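Local coordinates for protein transcriptional regulator (Streptococcus dysgalactiae, PDB 6W1A) that binds DNA through a helix-turn-helix domain as Rgg2, the receptor for SHP peptide pheromones, and thereby regulates transcription, at a contact of chain A with DNA and the interface of chains B and A. Residues are numbered along the deposited sequence; one frame, centred on the assembly and turned at random. Chains: chain A/B, Transcriptional regulator.

Contact 1 is the grip of the chain A helix-turn-helix domain on a DNA strand, and contact 2 is the disulfide-linked seam between the DNA-binding regions of chains A and B. The centres of their C-alpha atoms lie about 17 Å apart. The first helix of the protein takes part in both: helix 6-15 of chain A carries A:Arg10, and helix 5-15 of chain B starts at B:Leu5. In chain A, helix 30-36 meets DNA, while helix 45-55 begins at the cysteine of contact 2. If this disulfide-linked dimer forms in the cell, the seam would couple the two DNA-binding units and probably limit their relative movement.

Contact 1: a contact of chain A with DNA. Residues chain A 10, 31, 34-35, 38. With nucleotides of chain C.
A:Arg10 meets the phosphate of DT8 of chain C end-on, its two terminal nitrogens each taking a different non-bridging oxygen. NH2 donates to OP2 at 2.9 Å, a hydrogen bond that is also a salt bridge, and NH1 donates to OP1 at 3.0 Å; both oxygens lie near the guanidinium plane. The chain leaves helix 6-15 with CG anti to the backbone N (chi1 173°), and bends at chi2 and chi3 turn its tip to the phosphate. A:Ser34, on helix 30-36, comes to the same phosphate; its OG is modelled too near OP2 for that contact to be trusted, but its CB packs against two thymine methyls, 3.7 Å from C7 of DT8 of chain C and 3.9 Å from C7 of DT9 of chain C.

A:Arg35 reaches the second of these bases. Its NH1 lies over the face of the DT9 pyrimidine, 3.3 Å from the ring centroid, a cation-pi contact, while the methyl C7 sits over one face of the guanidinium, toward its rim. A:Arg38 bends at chi3 (-73°) and lays one guanidinium face over C3' of the DT8 sugar. Its NE makes a bent hydrogen bond (2.8 Å) to the carbonyl O of A:Ser34 from above the carbonyl plane, which may help to hold the arginine, and a looser salt bridge (3.8 Å) to OP1 of DT8. NH2 forms a salt bridge with OP2 of DT9 at 3.1 Å, without a hydrogen bond. Phosphate grip and thymine contacts together seat helix 30-36, the probable recognition helix of this helix-turn-helix, on the DNA.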
ATOM      1  N   ARG A  10     -21.582  14.645   0.466  1.00101.04           N
ATOM      2  CA  ARG A  10     -22.369  15.268  -0.591  1.00102.46           C
ATOM      3  C   ARG A  10     -21.543  15.437  -1.861  1.00102.41           C
ATOM      4  O   ARG A  10     -22.030  15.172  -2.967  1.00104.04           O
ATOM      5  CB  ARG A  10     -22.916  16.616  -0.118  1.00103.29           C
ATOM      6  CG  ARG A  10     -23.612  17.421  -1.201  1.00105.92           C
ATOM      7  CD  ARG A  10     -24.756  18.240  -0.630  1.00108.77           C
ATOM      8  NE  ARG A  10     -25.822  17.395  -0.100  1.00110.81           N
ATOM      9  CZ  ARG A  10     -27.011  17.849   0.284  1.00113.45           C
ATOM     10  NH1 ARG A  10     -27.291  19.142   0.190  1.00114.80           N
ATOM     11  NH2 ARG A  10     -27.924  17.009   0.754  1.00114.41           N
ATOM     12  N   SER A  31     -34.154  10.796   5.359  1.00123.12           N
ATOM     13  CA  SER A  31     -34.278  11.966   6.218  1.00129.22           C
ATOM     14  C   SER A  31     -32.947  12.622   6.564  1.00139.07           C
ATOM     15  O   SER A  31     -32.562  13.626   5.954  1.00140.16           O
ATOM     16  CB  SER A  31     -35.004  11.578   7.511  1.00129.65           C
ATOM     17  OG  SER A  31     -36.003  10.605   7.263  1.00129.41           O
ATOM     18  N   SER A  34     -30.101  14.129   4.372  1.00119.30           N
ATOM     19  CA  SER A  34     -30.167  15.485   3.831  1.00120.93           C
ATOM     20  C   SER A  34     -29.448  16.488   4.733  1.00124.29           C
ATOM     21  O   SER A  34     -28.729  17.365   4.240  1.00121.12           O
ATOM     22  CB  SER A  34     -31.622  15.901   3.622  1.00121.49           C
ATOM     23  OG  SER A  34     -31.694  17.079   2.835  1.00121.07           O
ATOM     24  N   ARG A  35     -29.617  16.375   6.052  1.00130.89           N
ATOM     25  CA  ARG A  35     -28.975  17.329   6.949  1.00134.31           C
ATOM     26  C   ARG A  35     -27.578  16.898   7.356  1.00137.18           C
ATOM     27  O   ARG A  35     -26.747  17.756   7.676  1.00140.57           O
ATOM     28  CB  ARG A  35     -29.763  17.499   8.250  1.00136.59           C
ATOM     29  CG  ARG A  35     -31.059  18.246   8.211  1.00137.89           C
ATOM     30  CD  ARG A  35     -32.032  17.435   9.027  1.00140.13           C
ATOM     31  NE  ARG A  35     -33.405  17.908   8.952  1.00141.36           N
ATOM     32  CZ  ARG A  35     -34.439  17.242   9.451  1.00142.78           C
ATOM     33  NH1 ARG A  35     -35.662  17.738   9.342  1.00142.02           N
ATOM     34  NH2 ARG A  35     -34.250  16.087  10.078  1.00144.93           N
ATOM     35  N   ARG A  38     -25.477  18.388   5.137  1.00118.65           N
ATOM     36  CA  ARG A  38     -25.508  19.830   5.350  1.00118.30           C
ATOM     37  C   ARG A  38     -25.060  20.214   6.760  1.00122.28           C
ATOM     38  O   ARG A  38     -25.351  21.322   7.219  1.00122.34           O
ATOM     39  CB  ARG A  38     -26.903  20.383   5.048  1.00115.95           C
ATOM     40  CG  ARG A  38     -27.309  20.219   3.587  1.00114.93           C
ATOM     41  CD  ARG A  38     -28.703  20.760   3.307  1.00115.15           C
ATOM     42  NE  ARG A  38     -29.754  19.903   3.848  1.00115.53           N
ATOM     43  CZ  ARG A  38     -30.627  20.284   4.776  1.00115.53           C
ATOM     44  NH1 ARG A  38     -31.550  19.437   5.210  1.00115.93           N
ATOM     45  NH2 ARG A  38     -30.577  21.513   5.275  1.00115.74           N
TER
ATOM     46  P    DG C   7     -31.302  14.362  -4.711  1.00122.04           P
ATOM     47  OP1  DG C   7     -29.981  14.765  -5.243  1.00122.40           O
ATOM     48  OP2  DG C   7     -31.513  12.996  -4.180  1.00121.46           O
ATOM     49  O5'  DG C   7     -31.722  15.394  -3.565  1.00121.61           O
ATOM     50  C5'  DG C   7     -31.801  16.783  -3.857  1.00120.60           C
ATOM     51  C4'  DG C   7     -32.749  17.478  -2.899  1.00118.78           C
ATOM     52  O4'  DG C   7     -34.013  16.786  -2.894  1.00117.16           O
ATOM     53  C3'  DG C   7     -32.287  17.503  -1.439  1.00118.40           C
ATOM     54  O3'  DG C   7     -31.872  18.816  -1.082  1.00119.93           O
ATOM     55  C2'  DG C   7     -33.517  17.055  -0.627  1.00116.24           C
ATOM     56  C1'  DG C   7     -34.637  17.018  -1.663  1.00115.20           C
ATOM     57  N9   DG C   7     -35.619  15.959  -1.425  1.00112.77           N
ATOM     58  C8   DG C   7     -35.423  14.603  -1.540  1.00111.86           C
ATOM     59  N7   DG C   7     -36.484  13.897  -1.257  1.00110.93           N
ATOM     60  C5   DG C   7     -37.447  14.846  -0.934  1.00112.05           C
ATOM     61  C6   DG C   7     -38.798  14.679  -0.542  1.00112.39           C
ATOM     62  O6   DG C   7     -39.433  13.621  -0.402  1.00111.94           O
ATOM     63  N1   DG C   7     -39.422  15.903  -0.306  1.00112.64           N
ATOM     64  C2   DG C   7     -38.817  17.134  -0.434  1.00111.83           C
ATOM     65  N2   DG C   7     -39.579  18.203  -0.163  1.00110.00           N
ATOM     66  N3   DG C   7     -37.553  17.303  -0.800  1.00112.71           N
ATOM     67  C4   DG C   7     -36.931  16.121  -1.032  1.00112.52           C
ATOM     68  P    DT C   8     -31.134  19.076   0.322  1.00121.08           P
ATOM     69  OP1  DT C   8     -30.093  20.102   0.090  1.00121.23           O
ATOM     70  OP2  DT C   8     -30.771  17.761   0.894  1.00121.17           O
ATOM     71  O5'  DT C   8     -32.275  19.712   1.246  1.00121.99           O
ATOM     72  C5'  DT C   8     -32.804  20.996   0.932  1.00122.59           C
ATOM     73  C4'  DT C   8     -34.116  21.244   1.656  1.00123.23           C
ATOM     74  O4'  DT C   8     -35.015  20.120   1.451  1.00121.71           O
ATOM     75  C3'  DT C   8     -34.002  21.425   3.178  1.00125.77           C
ATOM     76  O3'  DT C   8     -34.687  22.613   3.576  1.00129.55           O
ATOM     77  C2'  DT C   8     -34.686  20.173   3.736  1.00123.48           C
ATOM     78  C1'  DT C   8     -35.705  19.892   2.650  1.00121.05           C
ATOM     79  N1   DT C   8     -36.232  18.498   2.666  1.00118.75           N
ATOM     80  C2   DT C   8     -37.542  18.291   3.022  1.00118.39           C
ATOM     81  O2   DT C   8     -38.302  19.195   3.315  1.00118.40           O
ATOM     82  N3   DT C   8     -37.937  16.981   3.019  1.00117.99           N
ATOM     83  C4   DT C   8     -37.170  15.879   2.706  1.00116.72           C
ATOM     84  O4   DT C   8     -37.619  14.738   2.733  1.00115.73           O
ATOM     85  C5   DT C   8     -35.801  16.163   2.343  1.00117.16           C
ATOM     86  C7   DT C   8     -34.871  15.042   1.983  1.00117.24           C
ATOM     87  C6   DT C   8     -35.401  17.447   2.342  1.00117.75           C
ATOM     88  P    DT C   9     -34.343  23.328   4.977  1.00131.54           P
ATOM     89  OP1  DT C   9     -35.289  24.455   5.136  1.00132.96           O
ATOM     90  OP2  DT C   9     -32.887  23.593   5.008  1.00129.67           O
ATOM     91  O5'  DT C   9     -34.662  22.201   6.071  1.00133.71           O
ATOM     92  C5'  DT C   9     -35.427  22.518   7.230  1.00136.29           C
ATOM     93  C4'  DT C   9     -36.916  22.388   6.953  1.00139.52           C
ATOM     94  O4'  DT C   9     -37.170  21.168   6.202  1.00139.11           O
ATOM     95  C3'  DT C   9     -37.795  22.308   8.198  1.00142.96           C
ATOM     96  O3'  DT C   9     -39.008  23.024   7.986  1.00147.22           O
ATOM     97  C2'  DT C   9     -38.045  20.810   8.342  1.00141.17           C
ATOM     98  C1'  DT C   9     -38.115  20.374   6.888  1.00138.97           C
ATOM     99  N1   DT C   9     -37.766  18.942   6.682  1.00136.94           N
ATOM    100  C2   DT C   9     -38.743  17.982   6.822  1.00135.30           C
ATOM    101  O2   DT C   9     -39.897  18.240   7.109  1.00134.78           O
ATOM    102  N3   DT C   9     -38.316  16.697   6.613  1.00134.11           N
ATOM    103  C4   DT C   9     -37.036  16.283   6.285  1.00133.57           C
ATOM    104  O4   DT C   9     -36.750  15.102   6.117  1.00133.38           O
ATOM    105  C5   DT C   9     -36.059  17.342   6.155  1.00133.80           C
ATOM    106  C7   DT C   9     -34.638  17.019   5.804  1.00132.68           C
ATOM    107  C6   DT C   9     -36.468  18.604   6.359  1.00135.78           C
TER

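Contact 2: the interface of chains B and A. Residues chain B 3, 5, 42-45, 48; chain A 44-46, 49.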
ATOM      1  N   LYS B   3     -23.009  -1.960  13.948  1.00151.09           N
ATOM      2  CA  LYS B   3     -22.890  -3.323  13.447  1.00149.89           C
ATOM      3  C   LYS B   3     -21.653  -4.006  14.020  1.00145.23           C
ATOM      4  O   LYS B   3     -20.826  -4.537  13.273  1.00145.95           O
ATOM      5  CB  LYS B   3     -22.839  -3.330  11.918  1.00151.74           C
ATOM      6  CG  LYS B   3     -23.285  -4.638  11.281  1.00153.86           C
ATOM      7  CD  LYS B   3     -23.583  -4.450   9.804  1.00155.35           C
ATOM      8  CE  LYS B   3     -24.672  -3.411   9.594  1.00157.51           C
ATOM      9  NZ  LYS B   3     -24.934  -3.159   8.152  1.00158.45           N
ATOM     10  N   LEU B   5     -18.993  -2.758  15.825  1.00106.82           N
ATOM     11  CA  LEU B   5     -17.696  -2.105  15.710  1.00 95.24           C
ATOM     12  C   LEU B   5     -17.039  -1.859  17.060  1.00 94.68           C
ATOM     13  O   LEU B   5     -15.829  -1.616  17.106  1.00 95.36           O
ATOM     14  CB  LEU B   5     -17.826  -0.757  14.991  1.00 90.22           C
ATOM     15  CG  LEU B   5     -18.347  -0.690  13.560  1.00 88.50           C
ATOM     16  CD1 LEU B   5     -19.103   0.608  13.331  1.00 88.58           C
ATOM     17  CD2 LEU B   5     -17.187  -0.807  12.604  1.00 88.87           C
ATOM     18  N   GLU B  42     -24.037   2.636  19.579  1.00111.30           N
ATOM     19  CA  GLU B  42     -23.173   2.887  18.432  1.00109.86           C
ATOM     20  C   GLU B  42     -22.793   4.359  18.429  1.00110.03           C
ATOM     21  O   GLU B  42     -23.660   5.228  18.568  1.00111.70           O
ATOM     22  CB  GLU B  42     -23.849   2.499  17.113  1.00110.07           C
ATOM     23  CG  GLU B  42     -24.003   0.997  16.919  1.00110.11           C
ATOM     24  CD  GLU B  42     -22.679   0.291  16.673  1.00109.09           C
ATOM     25  OE1 GLU B  42     -22.331  -0.603  17.477  1.00109.00           O
ATOM     26  OE2 GLU B  42     -21.998   0.613  15.671  1.00107.73           O
ATOM     27  N   ILE B  43     -21.502   4.635  18.270  1.00108.24           N
ATOM     28  CA  ILE B  43     -20.988   5.987  18.388  1.00108.05           C
ATOM     29  C   ILE B  43     -20.885   6.619  17.005  1.00111.44           C
ATOM     30  O   ILE B  43     -20.803   5.940  15.977  1.00110.08           O
ATOM     31  CB  ILE B  43     -19.621   6.014  19.110  1.00104.59           C
ATOM     32  CG1 ILE B  43     -18.621   5.096  18.400  1.00102.19           C
ATOM     33  CG2 ILE B  43     -19.784   5.615  20.569  1.00104.41           C
ATOM     34  CD1 ILE B  43     -17.186   5.311  18.819  1.00100.63           C
ATOM     35  N   SER B  44     -20.906   7.951  16.987  1.00116.55           N
ATOM     36  CA  SER B  44     -20.531   8.707  15.802  1.00116.24           C
ATOM     37  C   SER B  44     -19.173   8.253  15.285  1.00117.48           C
ATOM     38  O   SER B  44     -18.285   7.869  16.052  1.00121.37           O
ATOM     39  CB  SER B  44     -20.503  10.205  16.110  1.00117.77           C
ATOM     40  OG  SER B  44     -19.557  10.868  15.293  1.00117.13           O
ATOM     41  N   CYS B  45     -19.009   8.329  13.967  1.00119.66           N
ATOM     42  CA  CYS B  45     -17.745   7.976  13.335  1.00110.70           C
ATOM     43  C   CYS B  45     -16.707   9.077  13.510  1.00105.07           C
ATOM     44  O   CYS B  45     -15.506   8.792  13.572  1.00104.66           O
ATOM     45  CB  CYS B  45     -17.985   7.650  11.861  1.00112.17           C
ATOM     46  SG  CYS B  45     -16.916   6.332  11.177  1.00113.61           S
ATOM     47  N   LEU B  48     -15.191   8.062  16.539  1.00 87.80           N
ATOM     48  CA  LEU B  48     -14.369   6.872  16.367  1.00 84.97           C
ATOM     49  C   LEU B  48     -13.008   7.226  15.783  1.00 82.86           C
ATOM     50  O   LEU B  48     -11.982   6.690  16.218  1.00 80.47           O
ATOM     51  CB  LEU B  48     -15.090   5.859  15.480  1.00 85.34           C
ATOM     52  CG  LEU B  48     -14.311   4.570  15.218  1.00 85.23           C
ATOM     53  CD1 LEU B  48     -13.854   3.933  16.529  1.00 85.40           C
ATOM     54  CD2 LEU B  48     -15.138   3.595  14.393  1.00 85.21           C
TER
ATOM     55  N   SER A  44     -24.659   7.571  12.885  1.00107.95           N
ATOM     56  CA  SER A  44     -23.894   6.415  13.328  1.00106.00           C
ATOM     57  C   SER A  44     -22.751   6.118  12.361  1.00103.11           C
ATOM     58  O   SER A  44     -22.834   6.390  11.160  1.00 99.30           O
ATOM     59  CB  SER A  44     -24.824   5.203  13.437  1.00104.73           C
ATOM     60  OG  SER A  44     -24.108   3.984  13.428  1.00104.95           O
ATOM     61  N   CYS A  45     -21.672   5.545  12.897  1.00103.13           N
ATOM     62  CA  CYS A  45     -20.525   5.222  12.055  1.00101.98           C
ATOM     63  C   CYS A  45     -20.760   3.992  11.188  1.00 98.44           C
ATOM     64  O   CYS A  45     -20.315   3.960  10.031  1.00 94.03           O
ATOM     65  CB  CYS A  45     -19.282   5.005  12.920  1.00107.32           C
ATOM     66  SG  CYS A  45     -17.768   4.549  11.990  1.00110.90           S
ATOM     67  N   SER A  46     -21.433   2.971  11.723  1.00100.28           N
ATOM     68  CA  SER A  46     -21.825   1.835  10.894  1.00 98.43           C
ATOM     69  C   SER A  46     -22.677   2.273   9.705  1.00 94.97           C
ATOM     70  O   SER A  46     -22.567   1.722   8.605  1.00 92.77           O
ATOM     71  CB  SER A  46     -22.555   0.801  11.740  1.00 97.87           C
ATOM     72  OG  SER A  46     -23.333  -0.052  10.920  1.00 96.25           O
ATOM     73  N   LEU A  49     -20.477   4.015   7.112  1.00 83.58           N
ATOM     74  CA  LEU A  49     -19.779   2.970   6.374  1.00 83.55           C
ATOM     75  C   LEU A  49     -20.699   2.279   5.375  1.00 85.80           C
ATOM     76  O   LEU A  49     -20.251   1.880   4.294  1.00 86.48           O
ATOM     77  CB  LEU A  49     -19.194   1.959   7.356  1.00 83.39           C
ATOM     78  CG  LEU A  49     -17.786   2.252   7.863  1.00 82.81           C
ATOM     79  CD1 LEU A  49     -17.608   3.738   8.106  1.00 85.33           C
ATOM     80  CD2 LEU A  49     -17.517   1.466   9.145  1.00 80.86           C
TER
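B:Ser44 and A:Ser44 pair as an antiparallel beta bridge across the two-fold axis, and beside it the backbone N of A:Cys45 donates to the carbonyl O of B:Ile43 at 3.2 Å. The seam lies within the helix-turn-helix regions of two Rgg-family chains, and the first residues of helices 45-54 of B and 45-55 of A face each other there.

An intermolecular disulfide crosses the axis, with SG of B:Cys45 bonded to SG of A:Cys45 at 2.1 Å. SG of A:Cys45 stands anti to its backbone N (chi1 179°), which turns it toward chain B. The bridge is modelled nearly eclipsed about its S-S bond, where disulfides normally sit close to a right angle, and its torsional geometry is doubtful. Leucines flank the sulfurs. The CD2 branch of B:Leu48, one turn along its helix, rests 3.7 Å from SG of A:Cys45, and the CD1 branch of A:Leu49 comes to within 4.1 Å of SG of B:Cys45.

Farther along the seam, A:Ser46 presents its side chain to the N-terminal stretch of chain B. B:Leu5, at the start of helix 5-15, brings its CD1 methyl to 3.8 Å from CB of A:Ser46. Its CD2 methyl points to CD2 of A:Leu49, 4.2 Å away, and these two leucine side chains meet at a slant. OG of A:Ser46, anti to its own backbone N (chi1 160°), faces the aliphatic CB of B:Lys3 at 3.5 Å, a contact of van der Waals type. On the other flank B:Glu42 places its carboxylate OE2 4.0 Å from CB of A:Ser46; the same oxygen receives a weak hydrogen bond from the backbone N of B:Lys3, near the start of the modelled chain.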